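Side-chain contacts in AimR transcriptional regulator (Bacillus phage phi3T, PDB 5ZVV), which activates transcription of the phage aimX locus as a dimer and, on binding the arbitrium peptide, becomes an inactive monomer, switching infection from lysis to lysogeny: residues Gln81-Ser86 with Lys115-His120; Ser274-Lys279 with Arg297-Ile302. One frame throughout, in Å; residues are numbered along the deposited sequence.

Interaction 1: Gln81-Ser86 with Lys115-His120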
ATOM      1  N   GLN A  81     -22.241 -15.509 -17.201  1.00 19.71           N
ATOM      2  CA  GLN A  81     -23.166 -14.826 -16.305  1.00 21.55           C
ATOM      3  C   GLN A  81     -23.414 -15.652 -15.051  1.00 22.67           C
ATOM      4  O   GLN A  81     -23.449 -15.113 -13.937  1.00 25.70           O
ATOM      5  CB  GLN A  81     -24.486 -14.540 -17.026  1.00 21.38           C
ATOM      6  CG  GLN A  81     -24.366 -13.569 -18.182  1.00 26.44           C
ATOM      7  CD  GLN A  81     -25.685 -13.347 -18.900  1.00 29.21           C
ATOM      8  OE1 GLN A  81     -26.447 -14.285 -19.125  1.00 33.80           O
ATOM      9  NE2 GLN A  81     -25.960 -12.099 -19.258  1.00 31.83           N
ATOM     10  N   SER A  82     -23.560 -16.969 -15.211  1.00 21.63           N
ATOM     11  CA  SER A  82     -23.842 -17.825 -14.065  1.00 22.55           C
ATOM     12  C   SER A  82     -22.680 -17.835 -13.082  1.00 22.80           C
ATOM     13  O   SER A  82     -22.896 -17.864 -11.866  1.00 16.93           O
ATOM     14  CB  SER A  82     -24.165 -19.246 -14.528  1.00 21.27           C
ATOM     15  OG  SER A  82     -22.989 -20.014 -14.696  1.00 23.85           O
ATOM     16  N   VAL A  83     -21.438 -17.804 -13.578  1.00 19.09           N
ATOM     17  CA  VAL A  83     -20.315 -17.803 -12.645  1.00 19.56           C
ATOM     18  C   VAL A  83     -20.261 -16.485 -11.884  1.00 23.74           C
ATOM     19  O   VAL A  83     -19.948 -16.462 -10.683  1.00 21.43           O
ATOM     20  CB  VAL A  83     -18.981 -18.119 -13.357  1.00 20.62           C
ATOM     21  CG1 VAL A  83     -18.349 -16.880 -13.980  1.00 20.64           C
ATOM     22  CG2 VAL A  83     -18.009 -18.768 -12.379  1.00 19.18           C
ATOM     23  N   GLU A  84     -20.605 -15.372 -12.546  1.00 19.20           N
ATOM     24  CA  GLU A  84     -20.599 -14.096 -11.833  1.00 17.11           C
ATOM     25  C   GLU A  84     -21.707 -14.036 -10.786  1.00 20.61           C
ATOM     26  O   GLU A  84     -21.477 -13.603  -9.647  1.00 20.13           O
ATOM     27  CB  GLU A  84     -20.719 -12.925 -12.812  1.00 17.64           C
ATOM     28  CG  GLU A  84     -21.116 -11.594 -12.157  1.00 16.17           C
ATOM     29  CD  GLU A  84     -20.149 -11.122 -11.072  1.00 17.80           C
ATOM     30  OE1 GLU A  84     -19.028 -11.664 -10.962  1.00 20.37           O
ATOM     31  OE2 GLU A  84     -20.514 -10.192 -10.321  1.00 16.16           O
ATOM     32  N   TYR A  85     -22.919 -14.458 -11.151  1.00 19.10           N
ATOM     33  CA  TYR A  85     -24.014 -14.462 -10.185  1.00 23.31           C
ATOM     34  C   TYR A  85     -23.719 -15.401  -9.021  1.00 21.91           C
ATOM     35  O   TYR A  85     -24.003 -15.078  -7.862  1.00 20.23           O
ATOM     36  CB  TYR A  85     -25.323 -14.852 -10.874  1.00 22.22           C
ATOM     37  CG  TYR A  85     -26.561 -14.550 -10.060  1.00 20.79           C
ATOM     38  CD1 TYR A  85     -26.991 -13.242  -9.874  1.00 21.77           C
ATOM     39  CD2 TYR A  85     -27.305 -15.572  -9.487  1.00 22.73           C
ATOM     40  CE1 TYR A  85     -28.123 -12.960  -9.135  1.00 24.46           C
ATOM     41  CE2 TYR A  85     -28.439 -15.301  -8.746  1.00 23.80           C
ATOM     42  CZ  TYR A  85     -28.844 -13.996  -8.574  1.00 26.83           C
ATOM     43  OH  TYR A  85     -29.972 -13.722  -7.836  1.00 30.48           O
ATOM     44  N   SER A  86     -23.137 -16.566  -9.310  1.00 18.46           N
ATOM     45  CA  SER A  86     -22.808 -17.505  -8.243  1.00 20.96           C
ATOM     46  C   SER A  86     -21.772 -16.917  -7.297  1.00 21.75           C
ATOM     47  O   SER A  86     -21.909 -17.018  -6.073  1.00 17.19           O
ATOM     48  CB  SER A  86     -22.309 -18.822  -8.838  1.00 23.20           C
ATOM     49  OG  SER A  86     -22.099 -19.793  -7.828  1.00 25.05           O
ATOM     50  N   LYS A 115     -10.538 -19.090 -15.975  1.00 26.59           N
ATOM     51  CA  LYS A 115      -9.206 -18.896 -15.415  1.00 25.69           C
ATOM     52  C   LYS A 115      -9.160 -17.671 -14.513  1.00 24.59           C
ATOM     53  O   LYS A 115      -8.528 -17.700 -13.450  1.00 27.44           O
ATOM     54  CB  LYS A 115      -8.178 -18.788 -16.541  1.00 26.66           C
ATOM     55  CG  LYS A 115      -7.887 -20.122 -17.217  1.00 34.79           C
ATOM     56  CD  LYS A 115      -7.583 -19.963 -18.700  1.00 34.06           C
ATOM     57  CE  LYS A 115      -6.285 -19.219 -18.941  1.00 41.70           C
ATOM     58  NZ  LYS A 115      -6.016 -19.046 -20.396  1.00 50.04           N
ATOM     59  N   VAL A 116      -9.835 -16.589 -14.910  1.00 26.12           N
ATOM     60  CA  VAL A 116      -9.831 -15.379 -14.091  1.00 24.10           C
ATOM     61  C   VAL A 116     -10.579 -15.616 -12.785  1.00 24.87           C
ATOM     62  O   VAL A 116     -10.102 -15.251 -11.705  1.00 22.94           O
ATOM     63  CB  VAL A 116     -10.416 -14.192 -14.875  1.00 24.82           C
ATOM     64  CG1 VAL A 116     -10.547 -12.974 -13.972  1.00 21.74           C
ATOM     65  CG2 VAL A 116      -9.536 -13.868 -16.069  1.00 24.37           C
ATOM     66  N   TYR A 117     -11.761 -16.236 -12.859  1.00 18.92           N
ATOM     67  CA  TYR A 117     -12.498 -16.530 -11.636  1.00 20.70           C
ATOM     68  C   TYR A 117     -11.790 -17.585 -10.798  1.00 28.03           C
ATOM     69  O   TYR A 117     -11.906 -17.578  -9.566  1.00 24.34           O
ATOM     70  CB  TYR A 117     -13.923 -16.971 -11.965  1.00 23.33           C
ATOM     71  CG  TYR A 117     -14.858 -15.804 -12.186  1.00 25.54           C
ATOM     72  CD1 TYR A 117     -14.909 -15.148 -13.410  1.00 22.28           C
ATOM     73  CD2 TYR A 117     -15.678 -15.346 -11.164  1.00 24.69           C
ATOM     74  CE1 TYR A 117     -15.757 -14.074 -13.611  1.00 21.91           C
ATOM     75  CE2 TYR A 117     -16.529 -14.274 -11.355  1.00 24.82           C
ATOM     76  CZ  TYR A 117     -16.564 -13.643 -12.579  1.00 20.26           C
ATOM     77  OH  TYR A 117     -17.412 -12.581 -12.768  1.00 17.01           O
ATOM     78  N   SER A 118     -11.051 -18.491 -11.438  1.00 23.82           N
ATOM     79  CA  SER A 118     -10.229 -19.431 -10.686  1.00 27.43           C
ATOM     80  C   SER A 118      -9.160 -18.694  -9.889  1.00 27.79           C
ATOM     81  O   SER A 118      -8.932 -19.001  -8.712  1.00 24.93           O
ATOM     82  CB  SER A 118      -9.596 -20.449 -11.633  1.00 26.40           C
ATOM     83  OG  SER A 118      -8.885 -21.435 -10.910  1.00 32.56           O
ATOM     84  N   LEU A 119      -8.497 -17.712 -10.514  1.00 24.63           N
ATOM     85  CA  LEU A 119      -7.540 -16.886  -9.782  1.00 22.86           C
ATOM     86  C   LEU A 119      -8.220 -16.133  -8.647  1.00 25.64           C
ATOM     87  O   LEU A 119      -7.684 -16.055  -7.535  1.00 23.25           O
ATOM     88  CB  LEU A 119      -6.852 -15.903 -10.730  1.00 24.13           C
ATOM     89  CG  LEU A 119      -5.932 -16.479 -11.807  1.00 27.91           C
ATOM     90  CD1 LEU A 119      -5.351 -15.358 -12.648  1.00 37.06           C
ATOM     91  CD2 LEU A 119      -4.826 -17.305 -11.178  1.00 31.42           C
ATOM     92  N   HIS A 120      -9.398 -15.566  -8.918  1.00 23.77           N
ATOM     93  CA  HIS A 120     -10.177 -14.873  -7.895  1.00 24.65           C
ATOM     94  C   HIS A 120     -10.417 -15.771  -6.685  1.00 24.18           C
ATOM     95  O   HIS A 120     -10.223 -15.361  -5.533  1.00 21.09           O
ATOM     96  CB  HIS A 120     -11.501 -14.408  -8.509  1.00 22.23           C
ATOM     97  CG  HIS A 120     -12.468 -13.827  -7.526  1.00 18.99           C
ATOM     98  ND1 HIS A 120     -12.123 -12.829  -6.641  1.00 25.51           N
ATOM     99  CD2 HIS A 120     -13.780 -14.084  -7.311  1.00 20.77           C
ATOM    100  CE1 HIS A 120     -13.176 -12.507  -5.912  1.00 22.65           C
ATOM    101  NE2 HIS A 120     -14.194 -13.253  -6.298  1.00 20.93           N
TER
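A buried helix-to-helix contact, made by one tyrosine reaching across to a valine and a glutamate, joins helix 77-88 to helix 108-124 within the TPR-like helical array of this receptor. The backbones stay well apart, Val83 CA and Tyr117 CA being 8.0 Å from each other, and the long Tyr117 side chain bridges the gap. Val83 suits its place because a branched, apolar residue can set a methyl over an aromatic face: CG1 sits over the centre of the Tyr117 ring, 3.8 Å from the centroid and 8° off the normal, a CH-pi contact made almost along the ring normal. Its first torsion turns CG1 in between the backbone N and carbonyl carbon, while Leu102 and Ile98 of helix 92-103 also pack on the valine. Phe150 stacks with the Tyr117 ring, and Phe189 touches it. Tyrosine suits the place because its ring can pack on apolar neighbours while its hydroxyl reaches a carboxylate. Glu84 leaves its helix with CG opposite the backbone N (chi1 164°) and bends at chi2, which brings the carboxylate to the ring edge. Its other oxygen, OE2, bonds to Ser188 and forms a salt bridge with Arg192, partners that hold the buried carboxylate and probably favour its charged form. Tyr117 OH donates a short 2.6 Å hydrogen bond to Glu84 OE1, arriving on the anti side, 27° out of the carboxylate plane.

Interaction 2: Ser274-Lys279 with Arg297-Ile302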
ATOM      1  N   SER A 274     -26.239  -1.406  20.753  1.00 18.10           N
ATOM      2  CA  SER A 274     -26.979  -1.258  22.002  1.00 18.67           C
ATOM      3  C   SER A 274     -26.044  -1.174  23.201  1.00 20.85           C
ATOM      4  O   SER A 274     -26.373  -0.511  24.190  1.00 19.72           O
ATOM      5  CB  SER A 274     -27.973  -2.409  22.169  1.00 22.35           C
ATOM      6  OG  SER A 274     -27.312  -3.662  22.241  1.00 25.75           O
ATOM      7  N   ASN A 275     -24.885  -1.835  23.136  1.00 19.17           N
ATOM      8  CA  ASN A 275     -23.870  -1.637  24.167  1.00 21.75           C
ATOM      9  C   ASN A 275     -23.367  -0.200  24.172  1.00 23.36           C
ATOM     10  O   ASN A 275     -23.181   0.398  25.239  1.00 23.57           O
ATOM     11  CB  ASN A 275     -22.704  -2.599  23.954  1.00 20.48           C
ATOM     12  CG  ASN A 275     -23.035  -4.014  24.364  1.00 22.74           C
ATOM     13  OD1 ASN A 275     -23.980  -4.252  25.116  1.00 19.88           O
ATOM     14  ND2 ASN A 275     -22.249  -4.965  23.878  1.00 17.89           N
ATOM     15  N   ILE A 276     -23.141   0.367  22.985  1.00 23.09           N
ATOM     16  CA  ILE A 276     -22.660   1.743  22.877  1.00 19.53           C
ATOM     17  C   ILE A 276     -23.661   2.706  23.497  1.00 21.92           C
ATOM     18  O   ILE A 276     -23.298   3.592  24.280  1.00 20.41           O
ATOM     19  CB  ILE A 276     -22.376   2.097  21.405  1.00 21.18           C
ATOM     20  CG1 ILE A 276     -21.064   1.467  20.943  1.00 20.39           C
ATOM     21  CG2 ILE A 276     -22.340   3.610  21.202  1.00 18.36           C
ATOM     22  CD1 ILE A 276     -19.870   1.954  21.716  1.00 22.71           C
ATOM     23  N   TRP A 277     -24.938   2.546  23.162  1.00 24.24           N
ATOM     24  CA  TRP A 277     -25.959   3.468  23.637  1.00 23.57           C
ATOM     25  C   TRP A 277     -26.631   3.006  24.922  1.00 26.59           C
ATOM     26  O   TRP A 277     -27.567   3.667  25.385  1.00 21.65           O
ATOM     27  CB  TRP A 277     -27.006   3.692  22.545  1.00 21.55           C
ATOM     28  CG  TRP A 277     -26.442   4.401  21.356  1.00 23.63           C
ATOM     29  CD1 TRP A 277     -25.748   3.843  20.322  1.00 21.42           C
ATOM     30  CD2 TRP A 277     -26.512   5.804  21.082  1.00 23.89           C
ATOM     31  NE1 TRP A 277     -25.387   4.811  19.417  1.00 24.79           N
ATOM     32  CE2 TRP A 277     -25.843   6.025  19.861  1.00 28.91           C
ATOM     33  CE3 TRP A 277     -27.077   6.895  21.748  1.00 28.47           C
ATOM     34  CZ2 TRP A 277     -25.724   7.292  19.293  1.00 22.01           C
ATOM     35  CZ3 TRP A 277     -26.959   8.155  21.182  1.00 29.38           C
ATOM     36  CH2 TRP A 277     -26.286   8.341  19.968  1.00 27.29           C
ATOM     37  N   LYS A 278     -26.161   1.906  25.511  1.00 25.19           N
ATOM     38  CA  LYS A 278     -26.739   1.333  26.725  1.00 27.11           C
ATOM     39  C   LYS A 278     -28.252   1.174  26.584  1.00 27.61           C
ATOM     40  O   LYS A 278     -29.036   1.582  27.443  1.00 30.97           O
ATOM     41  CB  LYS A 278     -26.363   2.164  27.952  1.00 32.28           C
ATOM     42  CG  LYS A 278     -24.853   2.229  28.154  1.00 34.20           C
ATOM     43  CD  LYS A 278     -24.446   2.991  29.401  1.00 44.18           C
ATOM     44  CE  LYS A 278     -22.929   3.155  29.446  1.00 49.87           C
ATOM     45  NZ  LYS A 278     -22.461   3.912  30.638  1.00 59.51           N
ATOM     46  N   LYS A 279     -28.653   0.574  25.467  1.00 23.21           N
ATOM     47  CA  LYS A 279     -30.037   0.224  25.198  1.00 20.46           C
ATOM     48  C   LYS A 279     -30.253  -1.269  25.425  1.00 27.81           C
ATOM     49  O   LYS A 279     -29.309  -2.036  25.635  1.00 27.91           O
ATOM     50  CB  LYS A 279     -30.415   0.608  23.765  1.00 26.87           C
ATOM     51  CG  LYS A 279     -30.197   2.077  23.449  1.00 25.23           C
ATOM     52  CD  LYS A 279     -31.191   2.952  24.190  1.00 25.39           C
ATOM     53  CE  LYS A 279     -30.857   4.422  24.026  1.00 26.89           C
ATOM     54  NZ  LYS A 279     -31.865   5.285  24.687  1.00 37.66           N
ATOM     55  N   ARG A 297     -19.715  -9.610  23.999  1.00 19.46           N
ATOM     56  CA  ARG A 297     -20.286 -10.156  25.227  1.00 20.74           C
ATOM     57  C   ARG A 297     -19.612  -9.560  26.459  1.00 22.13           C
ATOM     58  O   ARG A 297     -20.283  -9.244  27.451  1.00 20.61           O
ATOM     59  CB  ARG A 297     -20.161 -11.680  25.219  1.00 22.13           C
ATOM     60  CG  ARG A 297     -20.706 -12.374  26.453  1.00 23.72           C
ATOM     61  CD  ARG A 297     -20.556 -13.881  26.332  1.00 25.55           C
ATOM     62  NE  ARG A 297     -21.008 -14.570  27.534  1.00 33.68           N
ATOM     63  CZ  ARG A 297     -20.922 -15.882  27.723  1.00 31.31           C
ATOM     64  NH1 ARG A 297     -20.394 -16.659  26.783  1.00 30.48           N
ATOM     65  NH2 ARG A 297     -21.361 -16.418  28.853  1.00 31.07           N
ATOM     66  N   ALA A 298     -18.288  -9.395  26.414  1.00 21.97           N
ATOM     67  CA  ALA A 298     -17.592  -8.753  27.524  1.00 23.28           C
ATOM     68  C   ALA A 298     -18.012  -7.295  27.662  1.00 24.38           C
ATOM     69  O   ALA A 298     -18.142  -6.781  28.778  1.00 23.23           O
ATOM     70  CB  ALA A 298     -16.079  -8.867  27.333  1.00 20.49           C
ATOM     71  N   PHE A 299     -18.224  -6.612  26.536  1.00 20.97           N
ATOM     72  CA  PHE A 299     -18.768  -5.257  26.557  1.00 21.02           C
ATOM     73  C   PHE A 299     -20.100  -5.219  27.300  1.00 23.84           C
ATOM     74  O   PHE A 299     -20.300  -4.402  28.210  1.00 22.74           O
ATOM     75  CB  PHE A 299     -18.924  -4.767  25.114  1.00 22.93           C
ATOM     76  CG  PHE A 299     -19.105  -3.276  24.965  1.00 20.73           C
ATOM     77  CD1 PHE A 299     -19.140  -2.437  26.068  1.00 22.02           C
ATOM     78  CD2 PHE A 299     -19.245  -2.720  23.703  1.00 18.13           C
ATOM     79  CE1 PHE A 299     -19.313  -1.068  25.912  1.00 22.61           C
ATOM     80  CE2 PHE A 299     -19.417  -1.352  23.541  1.00 24.05           C
ATOM     81  CZ  PHE A 299     -19.451  -0.528  24.647  1.00 22.91           C
ATOM     82  N   TYR A 300     -21.020  -6.116  26.928  1.00 21.84           N
ATOM     83  CA  TYR A 300     -22.318  -6.195  27.593  1.00 22.31           C
ATOM     84  C   TYR A 300     -22.165  -6.447  29.089  1.00 23.10           C
ATOM     85  O   TYR A 300     -22.834  -5.802  29.909  1.00 20.32           O
ATOM     86  CB  TYR A 300     -23.154  -7.293  26.934  1.00 22.89           C
ATOM     87  CG  TYR A 300     -24.447  -7.624  27.638  1.00 25.53           C
ATOM     88  CD1 TYR A 300     -25.554  -6.790  27.528  1.00 28.94           C
ATOM     89  CD2 TYR A 300     -24.572  -8.787  28.390  1.00 25.02           C
ATOM     90  CE1 TYR A 300     -26.742  -7.096  28.160  1.00 23.65           C
ATOM     91  CE2 TYR A 300     -25.756  -9.101  29.026  1.00 25.92           C
ATOM     92  CZ  TYR A 300     -26.839  -8.253  28.906  1.00 31.68           C
ATOM     93  OH  TYR A 300     -28.023  -8.561  29.539  1.00 35.77           O
ATOM     94  N   TYR A 301     -21.281  -7.377  29.465  1.00 19.66           N
ATOM     95  CA  TYR A 301     -21.025  -7.625  30.880  1.00 25.66           C
ATOM     96  C   TYR A 301     -20.525  -6.368  31.583  1.00 26.49           C
ATOM     97  O   TYR A 301     -20.965  -6.053  32.695  1.00 27.13           O
ATOM     98  CB  TYR A 301     -20.017  -8.763  31.040  1.00 22.62           C
ATOM     99  CG  TYR A 301     -20.592 -10.144  30.822  1.00 25.62           C
ATOM    100  CD1 TYR A 301     -21.958 -10.377  30.922  1.00 24.08           C
ATOM    101  CD2 TYR A 301     -19.763 -11.218  30.525  1.00 22.77           C
ATOM    102  CE1 TYR A 301     -22.483 -11.642  30.728  1.00 24.63           C
ATOM    103  CE2 TYR A 301     -20.277 -12.484  30.329  1.00 23.73           C
ATOM    104  CZ  TYR A 301     -21.636 -12.693  30.433  1.00 28.27           C
ATOM    105  OH  TYR A 301     -22.147 -13.960  30.238  1.00 30.36           O
ATOM    106  N   ILE A 302     -19.604  -5.637  30.945  1.00 20.87           N
ATOM    107  CA  ILE A 302     -19.081  -4.401  31.526  1.00 22.53           C
ATOM    108  C   ILE A 302     -20.213  -3.418  31.780  1.00 25.03           C
ATOM    109  O   ILE A 302     -20.287  -2.785  32.841  1.00 23.21           O
ATOM    110  CB  ILE A 302     -18.008  -3.788  30.607  1.00 25.88           C
ATOM    111  CG1 ILE A 302     -16.743  -4.645  30.598  1.00 22.47           C
ATOM    112  CG2 ILE A 302     -17.694  -2.361  31.031  1.00 22.73           C
ATOM    113  CD1 ILE A 302     -15.774  -4.268  29.497  1.00 25.99           C
TER
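At the C-terminal end of helix 260-277, Asn275 and Ile276 pack against Phe299 and Tyr300 of helix 291-304, bringing the two backbones close: Asn275 CA lies 5.9 Å from Tyr300 CA. A short side chain fits so narrow a gap, and its amide finds hydrogen-bond partners outside the two segments. Asn275 CB rests over one face of the Phe299 ring, displaced toward its rim, 3.6 Å from the centroid, and makes a CH-pi contact. The amide continues past the ring, its plane turned 56° from that of the aromatic group. Phe299 reaches this position with CG opposite its backbone N (chi1 -164°), which lays the ring beside Asn275 and Ile276. There Ile276 meets a different part of it, its CD1 methyl lying at the ring edge, 3.8 Å from Phe299 CE2.

The same helix closes here in a Schellman motif. Lys278, with positive phi, is the C-prime residue; Lys279 N bonds to Ser274 O at 2.8 Å, and Lys278 N makes a weak bond to Asn275 O, which also accepts from Asn303 ND2.

Within helix 291-304, Arg297 NE and NH2 both hydrogen-bond to Tyr301 OH. The Asn275 side chain crosses that of Tyr300 at about a right angle, yet its amide lies nearly coplanar with the ring, OD1 at the ring edge and 3.6 Å from Tyr300 CB. That oxygen has its hydrogen bond with Asn281 ND2, in the loop between the helices, while Asn275 ND2 bonds weakly to Leu296 O.

How the interactions relate
Both contacts pair helices of the same all-helical array, but they share no helix and lie on opposite sides of the chain's centre, with centres about 41 Å apart. Interaction 1 is in the interior: its three touching residues are buried, its segments stand farther apart, and a long aromatic side chain carries both apolar packing and a hydrogen bond to a carboxylate. Interaction 2 is farther from the centre and partly buried, at a helix end with exposed lysines beside it. Its segments approach more closely, no hydrogen bond runs directly between them, and the asparagine's polar atoms turn to nearby residues instead. Each nevertheless places an aliphatic carbon over an aromatic face.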